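Local atomic coordinates of dopamine N-acetyltransferase-like Protein (Tribolium castaneum, PDB entry 6V3T), a protein that binds acetyl-CoA and probably transfers its acetyl group, or longer acyl groups from other CoA thioesters, to the amine of serotonin. Residues R19-D24 and V129-R134; P5-K10 and S56-E61; F176-C181 and Y204-T209. All blocks are in the same frame, centred on the assembly; numbering follows the deposited sequence.

Interaction 1. Residues R19-D24 and V129-R134. With ACO (acetyl coenzyme *a), chain G.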
loop_
_atom_site.group_PDB
_atom_site.type_symbol
_atom_site.label_atom_id
_atom_site.label_comp_id
_atom_site.label_asym_id
_atom_site.label_seq_id
_atom_site.Cartn_x
_atom_site.Cartn_y
_atom_site.Cartn_z
ATOM N N ARG A 19 -6.684 -11.986 -0.671
ATOM C CA ARG A 19 -7.815 -12.443 0.175
ATOM C C ARG A 19 -7.248 -13.226 1.364
ATOM O O ARG A 19 -7.614 -12.889 2.500
ATOM C CB ARG A 19 -8.812 -13.265 -0.649
ATOM C CG ARG A 19 -9.746 -12.416 -1.502
ATOM C CD ARG A 19 -10.865 -13.222 -2.131
ATOM N NE ARG A 19 -10.736 -13.286 -3.575
ATOM C CZ ARG A 19 -11.058 -14.337 -4.323
ATOM N NH1 ARG A 19 -11.537 -15.438 -3.765
ATOM N NH2 ARG A 19 -10.885 -14.293 -5.632
ATOM N N HIS A 20 -6.342 -14.179 1.111
ATOM C CA HIS A 20 -5.857 -15.180 2.104
ATOM C C HIS A 20 -4.746 -14.608 3.007
ATOM O O HIS A 20 -4.325 -15.342 3.926
ATOM C CB HIS A 20 -5.403 -16.476 1.397
ATOM C CG HIS A 20 -6.490 -17.473 1.148
ATOM N ND1 HIS A 20 -7.720 -17.427 1.787
ATOM C CD2 HIS A 20 -6.524 -18.569 0.358
ATOM C CE1 HIS A 20 -8.464 -18.435 1.381
ATOM N NE2 HIS A 20 -7.749 -19.160 0.522
ATOM N N ASN A 21 -4.295 -13.362 2.797
ATOM C CA ASN A 21 -3.061 -12.823 3.447
ATOM C C ASN A 21 -3.218 -11.366 3.886
ATOM O O ASN A 21 -2.900 -11.045 5.034
ATOM C CB ASN A 21 -1.858 -12.908 2.513
ATOM C CG ASN A 21 -1.422 -14.336 2.314
ATOM O OD1 ASN A 21 -1.410 -15.105 3.266
ATOM N ND2 ASN A 21 -1.082 -14.704 1.090
ATOM N N PHE A 22 -3.649 -10.500 2.978
ATOM C CA PHE A 22 -3.534 -9.038 3.142
ATOM C C PHE A 22 -4.469 -8.512 4.235
ATOM O O PHE A 22 -4.129 -7.466 4.749
ATOM C CB PHE A 22 -3.714 -8.280 1.822
ATOM C CG PHE A 22 -3.333 -6.825 1.954
ATOM C CD1 PHE A 22 -2.067 -6.461 2.355
ATOM C CD2 PHE A 22 -4.247 -5.813 1.742
ATOM C CE1 PHE A 22 -1.706 -5.130 2.469
ATOM C CE2 PHE A 22 -3.886 -4.481 1.879
ATOM C CZ PHE A 22 -2.620 -4.139 2.257
ATOM N N PRO A 23 -5.627 -9.154 4.605
ATOM C CA PRO A 23 -6.498 -8.723 5.721
ATOM C C PRO A 23 -5.904 -8.411 7.111
ATOM O O PRO A 23 -6.483 -7.596 7.833
ATOM C CB PRO A 23 -7.442 -9.934 5.904
ATOM C CG PRO A 23 -7.597 -10.492 4.511
ATOM C CD PRO A 23 -6.235 -10.285 3.878
ATOM N N ASP A 24 -4.773 -9.025 7.473
ATOM C CA ASP A 24 -4.086 -8.770 8.773
ATOM C C ASP A 24 -3.163 -7.550 8.646
ATOM O O ASP A 24 -2.271 -7.386 9.489
ATOM C CB ASP A 24 -3.356 -10.009 9.320
ATOM C CG ASP A 24 -2.741 -10.920 8.273
ATOM O OD1 ASP A 24 -2.575 -10.457 7.125
ATOM O OD2 ASP A 24 -2.439 -12.093 8.614
ATOM N N VAL A 129 3.257 -10.331 1.517
ATOM C CA VAL A 129 4.076 -11.571 1.602
ATOM C C VAL A 129 3.214 -12.603 2.311
ATOM O O VAL A 129 2.749 -12.270 3.394
ATOM C CB VAL A 129 5.371 -11.317 2.385
ATOM C CG1 VAL A 129 6.235 -12.561 2.484
ATOM C CG2 VAL A 129 6.143 -10.163 1.791
ATOM N N ASP A 130 3.018 -13.785 1.722
ATOM C CA ASP A 130 2.163 -14.877 2.263
ATOM C C ASP A 130 2.568 -15.178 3.711
ATOM O O ASP A 130 3.779 -15.111 4.002
ATOM C CB ASP A 130 2.281 -16.140 1.403
ATOM C CG ASP A 130 1.154 -17.137 1.602
ATOM O OD1 ASP A 130 0.693 -17.297 2.753
ATOM O OD2 ASP A 130 0.748 -17.746 0.601
ATOM N N SER A 131 1.591 -15.519 4.564
ATOM C CA SER A 131 1.774 -15.962 5.976
ATOM C C SER A 131 2.927 -16.976 6.054
ATOM O O SER A 131 3.809 -16.814 6.927
ATOM C CB SER A 131 0.491 -16.563 6.551
ATOM O OG SER A 131 -0.692 -16.073 5.912
ATOM N N ARG A 132 2.920 -17.978 5.164
ATOM C CA ARG A 132 3.888 -19.109 5.169
ATOM C C ARG A 132 5.310 -18.552 4.965
ATOM O O ARG A 132 6.192 -18.903 5.766
ATOM C CB ARG A 132 3.575 -20.197 4.121
ATOM C CG ARG A 132 2.183 -20.198 3.496
ATOM C CD ARG A 132 1.985 -21.325 2.476
ATOM N NE ARG A 132 1.364 -20.870 1.228
ATOM C CZ ARG A 132 1.484 -21.461 0.028
ATOM N NH1 ARG A 132 2.207 -22.560 -0.123
ATOM N NH2 ARG A 132 0.877 -20.945 -1.030
ATOM N N PHE A 133 5.511 -17.693 3.958
ATOM C CA PHE A 133 6.839 -17.273 3.419
ATOM C C PHE A 133 7.340 -15.985 4.109
ATOM O O PHE A 133 8.420 -15.456 3.762
ATOM C CB PHE A 133 6.724 -17.108 1.901
ATOM C CG PHE A 133 6.450 -18.386 1.149
ATOM C CD1 PHE A 133 5.232 -19.034 1.225
ATOM C CD2 PHE A 133 7.411 -18.938 0.333
ATOM C CE1 PHE A 133 4.998 -20.221 0.544
ATOM C CE2 PHE A 133 7.172 -20.116 -0.357
ATOM C CZ PHE A 133 5.966 -20.757 -0.258
ATOM N N ARG A 134 6.572 -15.485 5.073
ATOM C CA ARG A 134 6.806 -14.177 5.731
ATOM C C ARG A 134 8.019 -14.266 6.655
ATOM O O ARG A 134 8.099 -15.232 7.415
ATOM C CB ARG A 134 5.567 -13.805 6.544
ATOM C CG ARG A 134 5.545 -12.371 7.049
ATOM C CD ARG A 134 4.140 -11.982 7.475
ATOM N NE ARG A 134 3.180 -12.103 6.379
ATOM C CZ ARG A 134 1.860 -11.992 6.503
ATOM N NH1 ARG A 134 1.321 -11.765 7.688
ATOM N NH2 ARG A 134 1.081 -12.114 5.438
HETATM N N1A ACO G . 8.723 -8.449 13.929
HETATM C C2A ACO G . 9.650 -7.483 13.890
HETATM N N3A ACO G . 10.223 -7.067 12.748
HETATM C C4A ACO G . 9.887 -7.612 11.569
HETATM C C5A ACO G . 8.893 -8.667 11.546
HETATM C C6A ACO G . 8.316 -9.069 12.821
HETATM N N6A ACO G . 7.396 -10.038 12.860
HETATM N N7A ACO G . 8.742 -9.034 10.276
HETATM C C8A ACO G . 9.580 -8.278 9.536
HETATM N N9A ACO G . 10.266 -7.449 10.321
HETATM C C1B ACO G . 11.228 -6.475 9.827
HETATM C C2B ACO G . 12.596 -7.042 9.575
HETATM O O2B ACO G . 13.432 -6.890 10.703
HETATM C C3B ACO G . 13.044 -6.179 8.424
HETATM O O3B ACO G . 13.508 -4.946 8.921
HETATM P P3B ACO G . 15.083 -4.704 8.982
HETATM O O7A ACO G . 15.272 -3.770 10.160
HETATM O O8A ACO G . 15.556 -6.126 9.239
HETATM O O9A ACO G . 15.325 -4.083 7.609
HETATM C C4B ACO G . 11.799 -5.862 7.647
HETATM O O4B ACO G . 10.745 -6.083 8.547
HETATM C C5B ACO G . 11.624 -6.734 6.446
HETATM O O5B ACO G . 11.079 -7.991 6.784
HETATM P P1A ACO G . 10.610 -8.872 5.551
HETATM O O1A ACO G . 11.450 -8.498 4.354
HETATM O O2A ACO G . 10.450 -10.315 5.896
HETATM O O3A ACO G . 9.114 -8.323 5.411
HETATM P P2A ACO G . 7.915 -9.384 5.328
HETATM O O4A ACO G . 8.292 -10.380 4.244
HETATM O O5A ACO G . 7.658 -9.928 6.710
HETATM O O6A ACO G . 6.698 -8.318 5.003
HETATM C CBP ACO G . 4.365 -7.576 5.653
HETATM C CCP ACO G . 5.288 -8.653 5.063
HETATM C CDP ACO G . 4.980 -6.211 5.387
HETATM C CEP ACO G . 4.275 -7.878 7.136
HETATM C CAP ACO G . 2.900 -7.624 5.083
HETATM O OAP ACO G . 2.228 -8.765 5.632
HETATM C C9P ACO G . 1.953 -6.390 5.318
HETATM O O9P ACO G . 1.160 -6.372 6.261
HETATM N N8P ACO G . 2.006 -5.339 4.439
HETATM C C7P ACO G . 1.238 -4.096 4.562
HETATM C C6P ACO G . 2.063 -2.797 4.432
HETATM C C5P ACO G . 1.454 -1.730 3.538
HETATM O O5P ACO G . 2.022 -1.348 2.538
HETATM N N4P ACO G . 0.291 -1.205 3.920
HETATM C C3P ACO G . -0.346 -0.043 3.264
HETATM C C2P ACO G . -1.758 -0.241 2.674
HETATM S S1P ACO G . -3.057 0.511 3.632
HETATM C C ACO G . -4.431 -0.416 3.280
HETATM O O ACO G . -4.612 -0.869 2.160
HETATM C CH3 ACO G . -5.469 -0.694 4.328
#
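Asn-21 and Ser-131 meet through a single amide oxygen that accepts two bonds. Ser-131 OG donates to Asn-21 OD1 at 2.9 Å, tilted 19° from the carbonyl plane. The backbone N of Ser-131 bonds to the same Asn-21 OD1 at 3.3 Å and stands well above that plane. The CB of Asn-21 points toward the 129-134 loop, and chi1 (-70°) sets CG beside the backbone N; ND2 lies 3.3 Å from Asp-130 CG, with the amide and carboxylate planes turned 61° apart. The other polar group at the contact is the Arg-134 guanidinium. Asp-24 and Arg-134 approach tip to tip in a long salt bridge, 3.9 Å from OD2 to NH1, though the placing of this carboxylate is doubtful. Arg-134 is held more firmly within its own loop, since NE and NH2 grip Val-129 O side-on, NH2 at 2.6 Å, both with the acceptor in the guanidinium plane. One face of the group meets acetyl-CoA, whose hydroxyl OAP sits over the centre, and the other Ser-131 CA. Phe-22 adds its ring edge, with CE2 3.7 Å from the acetyl oxygen O of the cofactor. Further out, Arg-132 NE forms a salt bridge with Asp-130 OD2, and Gly-137 N and Lys-140 N hydrogen-bond the cofactor. Arg-132 opens the R-x-x-G-x-G sequence of the acetyltransferase family, the loop that receives the CoA pyrophosphate. The chemistry implies a polar seam resting mainly on hydrogen bonds between neutral groups, while the guanidinium, gripped through two nitrogens, probably keeps one face turned to the pantetheine hydroxyl.

Interaction 2. Residues P5-K10 and S56-E61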
loop_
_atom_site.group_PDB
_atom_site.type_symbol
_atom_site.label_atom_id
_atom_site.label_comp_id
_atom_site.label_asym_id
_atom_site.label_seq_id
_atom_site.Cartn_x
_atom_site.Cartn_y
_atom_site.Cartn_z
ATOM N N PRO A 5 7.764 -9.592 -13.568
ATOM C CA PRO A 5 6.473 -8.948 -13.824
ATOM C C PRO A 5 5.263 -9.852 -13.556
ATOM O O PRO A 5 5.454 -11.031 -13.346
ATOM C CB PRO A 5 6.511 -8.619 -15.324
ATOM C CG PRO A 5 7.988 -8.539 -15.661
ATOM C CD PRO A 5 8.650 -9.541 -14.741
ATOM N N ILE A 6 4.058 -9.280 -13.606
ATOM C CA ILE A 6 2.767 -10.007 -13.406
ATOM C C ILE A 6 1.968 -9.993 -14.706
ATOM O O ILE A 6 1.380 -8.970 -15.054
ATOM C CB ILE A 6 1.956 -9.382 -12.256
ATOM C CG1 ILE A 6 2.767 -9.321 -10.960
ATOM C CG2 ILE A 6 0.635 -10.122 -12.070
ATOM C CD1 ILE A 6 2.012 -8.720 -9.794
ATOM N N PRO A 7 1.880 -11.124 -15.448
ATOM C CA PRO A 7 1.051 -11.174 -16.651
ATOM C C PRO A 7 -0.445 -11.106 -16.301
ATOM O O PRO A 7 -0.822 -11.477 -15.197
ATOM C CB PRO A 7 1.418 -12.505 -17.324
ATOM C CG PRO A 7 2.018 -13.357 -16.216
ATOM C CD PRO A 7 2.556 -12.399 -15.172
ATOM N N SER A 8 -1.247 -10.622 -17.251
ATOM C CA SER A 8 -2.725 -10.479 -17.162
ATOM C C SER A 8 -3.364 -11.774 -16.640
ATOM O O SER A 8 -4.377 -11.686 -15.905
ATOM C CB SER A 8 -3.279 -10.081 -18.504
ATOM O OG SER A 8 -2.269 -10.167 -19.501
ATOM N N SER A 9 -2.788 -12.924 -17.008
ATOM C CA SER A 9 -3.265 -14.284 -16.648
ATOM C C SER A 9 -3.363 -14.444 -15.125
ATOM O O SER A 9 -4.367 -15.002 -14.668
ATOM C CB SER A 9 -2.372 -15.336 -17.244
ATOM O OG SER A 9 -1.062 -15.254 -16.704
ATOM N N LYS A 10 -2.363 -13.973 -14.372
ATOM C CA LYS A 10 -2.173 -14.311 -12.932
ATOM C C LYS A 10 -2.857 -13.286 -12.014
ATOM O O LYS A 10 -2.406 -13.159 -10.865
ATOM C CB LYS A 10 -0.684 -14.332 -12.562
ATOM C CG LYS A 10 0.224 -15.178 -13.444
ATOM C CD LYS A 10 0.218 -16.651 -13.153
ATOM C CE LYS A 10 1.275 -17.100 -12.171
ATOM N NZ LYS A 10 2.109 -18.206 -12.685
ATOM N N SER A 56 3.767 -3.568 -11.462
ATOM C CA SER A 56 3.617 -4.345 -10.209
ATOM C C SER A 56 4.455 -5.634 -10.270
ATOM O O SER A 56 4.360 -6.363 -11.265
ATOM C CB SER A 56 2.158 -4.609 -9.989
ATOM O OG SER A 56 1.381 -3.512 -10.472
ATOM N N ILE A 57 5.260 -5.897 -9.241
ATOM C CA ILE A 57 6.216 -7.046 -9.179
ATOM C C ILE A 57 5.589 -8.180 -8.365
ATOM O O ILE A 57 4.810 -7.870 -7.442
ATOM C CB ILE A 57 7.561 -6.593 -8.577
ATOM C CG1 ILE A 57 8.348 -5.728 -9.562
ATOM C CG2 ILE A 57 8.384 -7.781 -8.105
ATOM C CD1 ILE A 57 8.807 -6.471 -10.805
ATOM N N MET A 58 5.926 -9.439 -8.692
ATOM C CA MET A 58 5.564 -10.628 -7.871
ATOM C C MET A 58 6.798 -11.501 -7.620
ATOM O O MET A 58 7.722 -11.510 -8.473
ATOM C CB MET A 58 4.455 -11.471 -8.515
ATOM C CG MET A 58 4.867 -12.202 -9.770
ATOM S SD MET A 58 3.571 -13.345 -10.310
ATOM C CE MET A 58 4.296 -13.919 -11.846
ATOM N N ALA A 59 6.790 -12.180 -6.467
ATOM C CA ALA A 59 7.718 -13.261 -6.066
ATOM C C ALA A 59 6.990 -14.605 -6.160
ATOM O O ALA A 59 5.966 -14.772 -5.464
ATOM C CB ALA A 59 8.198 -13.017 -4.661
ATOM N N VAL A 60 7.485 -15.521 -6.996
ATOM C CA VAL A 60 6.947 -16.906 -7.107
ATOM C C VAL A 60 7.953 -17.844 -6.443
ATOM O O VAL A 60 9.173 -17.558 -6.526
ATOM C CB VAL A 60 6.669 -17.306 -8.569
ATOM C CG1 VAL A 60 5.988 -18.663 -8.661
ATOM C CG2 VAL A 60 5.844 -16.256 -9.293
ATOM N N GLU A 61 7.453 -18.895 -5.782
ATOM C CA GLU A 61 8.292 -19.946 -5.153
ATOM C C GLU A 61 8.955 -20.750 -6.267
ATOM O O GLU A 61 8.220 -21.414 -7.023
ATOM C CB GLU A 61 7.480 -20.852 -4.233
ATOM C CG GLU A 61 8.293 -21.368 -3.061
ATOM C CD GLU A 61 9.292 -22.466 -3.383
ATOM O OE1 GLU A 61 8.976 -23.607 -3.102
ATOM O OE2 GLU A 61 10.385 -22.178 -3.911
#
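Pro-5 and Ile-57 bring their CA atoms within 5.0 Å, at the point where an antiparallel edge strand parts from its neighbour. No hydrogen bond joins 5-10 to 56-61. Beyond Pro-5 the first segment leaves the strand and curls through a short 3-10 turn, in which Lys-10 N bonds to Pro-7 O at 3.0 Å, while 57-60 runs on as strand. Side chains therefore carry the contact, Ile-6 and Met-58 above all. Ile-6 has CG1 beside its backbone N and lays that branch against both the backbone and the methionine: CG1 is 3.4 Å from Ser-56 O and 3.7 Å from Met-58 CB, and CD1 extends to Ile-57 O at 3.8 Å. Met-58 holds CG between its backbone N and carbonyl carbon (chi1 69°), with an extended chain beyond, and the two side chains cross at a slant. This reach carries the methyl CE past the isoleucine to Pro-5 O, 3.5 Å away, and to Pro-7 CD at 4.0 Å, where methionine and proline lie at about a right angle. Packing of apolar side chains on one another and on backbone carbonyls takes over where strand pairing stops. Strand 57-60 is bordered by 2-5, through backbone bonds such as Met-58 with Gly-4, and by 67-77, where Met-58 touches Val-70. Ile-57, whose CB points away from 5-10, packs on Leu-142 and Ile-149 of helix 138-152. Lys-10 rests on Ile-67 and occupies the N-cap position of helix 11-19, so the contact lies where the first strand passes into that helix.

Interaction 3. Residues F176-C181 and Y204-T209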
loop_
_atom_site.group_PDB
_atom_site.type_symbol
_atom_site.label_atom_id
_atom_site.label_comp_id
_atom_site.label_asym_id
_atom_site.label_seq_id
_atom_site.Cartn_x
_atom_site.Cartn_y
_atom_site.Cartn_z
ATOM N N PHE A 176 14.592 5.769 2.483
ATOM C CA PHE A 176 13.379 6.613 2.393
ATOM C C PHE A 176 13.323 7.572 3.586
ATOM O O PHE A 176 13.682 7.190 4.712
ATOM C CB PHE A 176 12.121 5.751 2.345
ATOM C CG PHE A 176 11.825 5.187 0.987
ATOM C CD1 PHE A 176 12.776 4.449 0.307
ATOM C CD2 PHE A 176 10.598 5.405 0.385
ATOM C CE1 PHE A 176 12.502 3.936 -0.952
ATOM C CE2 PHE A 176 10.325 4.887 -0.869
ATOM C CZ PHE A 176 11.277 4.155 -1.537
ATOM N N ILE A 177 12.838 8.782 3.316
ATOM C CA ILE A 177 12.597 9.882 4.291
ATOM C C ILE A 177 11.127 9.835 4.717
ATOM O O ILE A 177 10.283 9.559 3.857
ATOM C CB ILE A 177 12.974 11.219 3.621
ATOM C CG1 ILE A 177 14.491 11.411 3.600
ATOM C CG2 ILE A 177 12.269 12.405 4.262
ATOM C CD1 ILE A 177 15.098 11.671 4.964
ATOM N N THR A 178 10.837 10.115 5.988
ATOM C CA THR A 178 9.454 10.295 6.507
ATOM C C THR A 178 8.975 11.712 6.178
ATOM O O THR A 178 9.589 12.681 6.673
ATOM C CB THR A 178 9.357 10.013 8.010
ATOM O OG1 THR A 178 9.490 8.606 8.195
ATOM C CG2 THR A 178 8.045 10.471 8.607
ATOM N N GLU A 179 7.918 11.808 5.367
ATOM C CA GLU A 179 7.271 13.076 4.942
ATOM C C GLU A 179 6.316 13.547 6.037
ATOM O O GLU A 179 6.460 14.681 6.494
ATOM C CB GLU A 179 6.496 12.868 3.643
ATOM C CG GLU A 179 7.381 12.575 2.454
ATOM C CD GLU A 179 8.202 13.752 1.960
ATOM O OE1 GLU A 179 7.984 14.874 2.453
ATOM O OE2 GLU A 179 9.048 13.548 1.075
ATOM N N LYS A 180 5.357 12.704 6.412
ATOM C CA LYS A 180 4.444 12.960 7.550
ATOM C C LYS A 180 4.396 11.729 8.454
ATOM O O LYS A 180 4.342 10.611 7.949
ATOM C CB LYS A 180 3.037 13.329 7.073
ATOM C CG LYS A 180 2.037 13.500 8.208
ATOM C CD LYS A 180 0.961 14.509 7.949
ATOM C CE LYS A 180 1.342 15.923 8.306
ATOM N NZ LYS A 180 0.871 16.332 9.645
ATOM N N CYS A 181 4.410 11.952 9.758
ATOM C CA CYS A 181 4.232 10.904 10.782
ATOM C C CYS A 181 2.975 11.233 11.591
ATOM O O CYS A 181 2.863 12.388 12.066
ATOM C CB CYS A 181 5.458 10.812 11.677
ATOM S SG CYS A 181 5.464 9.300 12.667
ATOM N N TYR A 204 1.836 4.053 14.767
ATOM C CA TYR A 204 1.774 5.233 13.862
ATOM C C TYR A 204 1.984 4.847 12.393
ATOM O O TYR A 204 2.594 3.802 12.094
ATOM C CB TYR A 204 2.784 6.286 14.313
ATOM C CG TYR A 204 4.174 5.760 14.552
ATOM C CD1 TYR A 204 4.496 5.006 15.653
ATOM C CD2 TYR A 204 5.189 6.021 13.673
ATOM C CE1 TYR A 204 5.771 4.513 15.866
ATOM C CE2 TYR A 204 6.479 5.561 13.880
ATOM C CZ TYR A 204 6.777 4.796 14.978
ATOM O OH TYR A 204 8.043 4.333 15.167
ATOM N N TYR A 205 1.468 5.711 11.512
ATOM C CA TYR A 205 1.486 5.595 10.028
ATOM C C TYR A 205 2.401 6.692 9.481
ATOM O O TYR A 205 2.256 7.881 9.872
ATOM C CB TYR A 205 0.057 5.673 9.480
ATOM C CG TYR A 205 -0.144 6.228 8.087
ATOM C CD1 TYR A 205 0.464 5.664 6.975
ATOM C CD2 TYR A 205 -1.030 7.269 7.867
ATOM C CE1 TYR A 205 0.236 6.151 5.693
ATOM C CE2 TYR A 205 -1.273 7.766 6.596
ATOM C CZ TYR A 205 -0.637 7.208 5.502
ATOM O OH TYR A 205 -0.881 7.715 4.255
ATOM N N LYS A 206 3.359 6.287 8.651
ATOM C CA LYS A 206 4.301 7.206 7.986
ATOM C C LYS A 206 4.034 7.165 6.496
ATOM O O LYS A 206 3.945 6.046 5.952
ATOM C CB LYS A 206 5.746 6.784 8.214
ATOM C CG LYS A 206 6.344 7.187 9.547
ATOM C CD LYS A 206 7.655 6.491 9.769
ATOM C CE LYS A 206 8.471 7.069 10.894
ATOM N NZ LYS A 206 9.815 6.459 10.891
ATOM N N VAL A 207 3.905 8.339 5.883
ATOM C CA VAL A 207 4.146 8.532 4.429
ATOM C C VAL A 207 5.657 8.706 4.260
ATOM O O VAL A 207 6.244 9.523 4.983
ATOM C CB VAL A 207 3.329 9.704 3.857
ATOM C CG1 VAL A 207 3.715 10.022 2.421
ATOM C CG2 VAL A 207 1.841 9.413 3.937
ATOM N N MET A 208 6.253 7.900 3.384
ATOM C CA MET A 208 7.719 7.804 3.196
ATOM C C MET A 208 8.017 7.882 1.704
ATOM O O MET A 208 7.163 7.507 0.898
ATOM C CB MET A 208 8.271 6.501 3.783
ATOM C CG MET A 208 7.888 6.308 5.240
ATOM S SD MET A 208 8.656 4.883 6.049
ATOM C CE MET A 208 10.281 5.561 6.411
ATOM N N THR A 209 9.210 8.350 1.377
ATOM C CA THR A 209 9.545 8.943 0.069
ATOM C C THR A 209 11.038 8.769 -0.200
ATOM O O THR A 209 11.832 8.927 0.749
ATOM C CB THR A 209 9.122 10.413 0.074
ATOM O OG1 THR A 209 7.850 10.429 -0.571
ATOM C CG2 THR A 209 10.108 11.338 -0.610
#
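Ile-177 and Thr-209 form an antiparallel hydrogen-bonded pair, in which Ile-177 N donates to Thr-209 O at 2.8 Å and the return bond is weak. Further along the ladder, Glu-179 N bonds to Val-207 O at 2.9 Å, and Val-207 N to Lys-180 O at 3.1 Å. Two residues, Glu-179 and Lys-180, thus face one, Val-207, which makes a classic beta bulge. Among the packing contacts, Phe-176 CB lies 4.2 Å from Met-208 CB, and the ring sets its edge against the backbone at Met-208 C and meets Phe-143 edge-to-face. Glu-179 CG packs 3.7 Å from Thr-209 CB. On the sheet face shared by Thr-178, Cys-181, Lys-206 and Met-208, the extended Lys-206 chain crosses Thr-178 at about a right angle, its CD 3.2 Å from OG1. Cys-181 SG lies 3.9 Å from Lys-206 CG, and Lys-206 NZ makes a weak, long ion pair with Glu-172. An alanine in place of Lys-206 would probably open a gap beside Thr-178 and the sulfur, and leave Glu-172 without this partner. The sulfur also meets Tyr-204: SG, anti to the backbone N of Cys-181 (chi1 -166°), comes 3.4 Å from Tyr-204 CD2 and stands oblique to the ring. The polar side-chain bonds of Glu-179 are made outside the two strands, to Tyr-116 and, as a salt bridge, Lys-115. Cys-181 has been seen in an interchain disulfide of this protein. Strand 204-209 also pairs with 157-162, so it lies between that strand and 177-183, the antiparallel arrangement that closes the sheet in the GNAT acetyltransferase fold.

Overall arrangement
Set side by side, the three contacts illustrate how chemistry follows position in one mixed sheet. Interactions 2 and 3 belong to its two ends, on opposite sides of the chain's centre and 27 Å apart between centres: the former relies on apolar side chains, the latter on a backbone ladder with a bulge. Interaction 1 differs from both, joining loops by polar bonds and touching acetyl-CoA directly. All three are partly buried, so none is purely core or purely surface. Interactions 1 and 2 adjoin, Phe-133 packing on Glu-61, and helix 11-19 runs between segments 5-10 and 19-24. Interaction 3 stands apart, its nearest atoms about 11 Å from interaction 1.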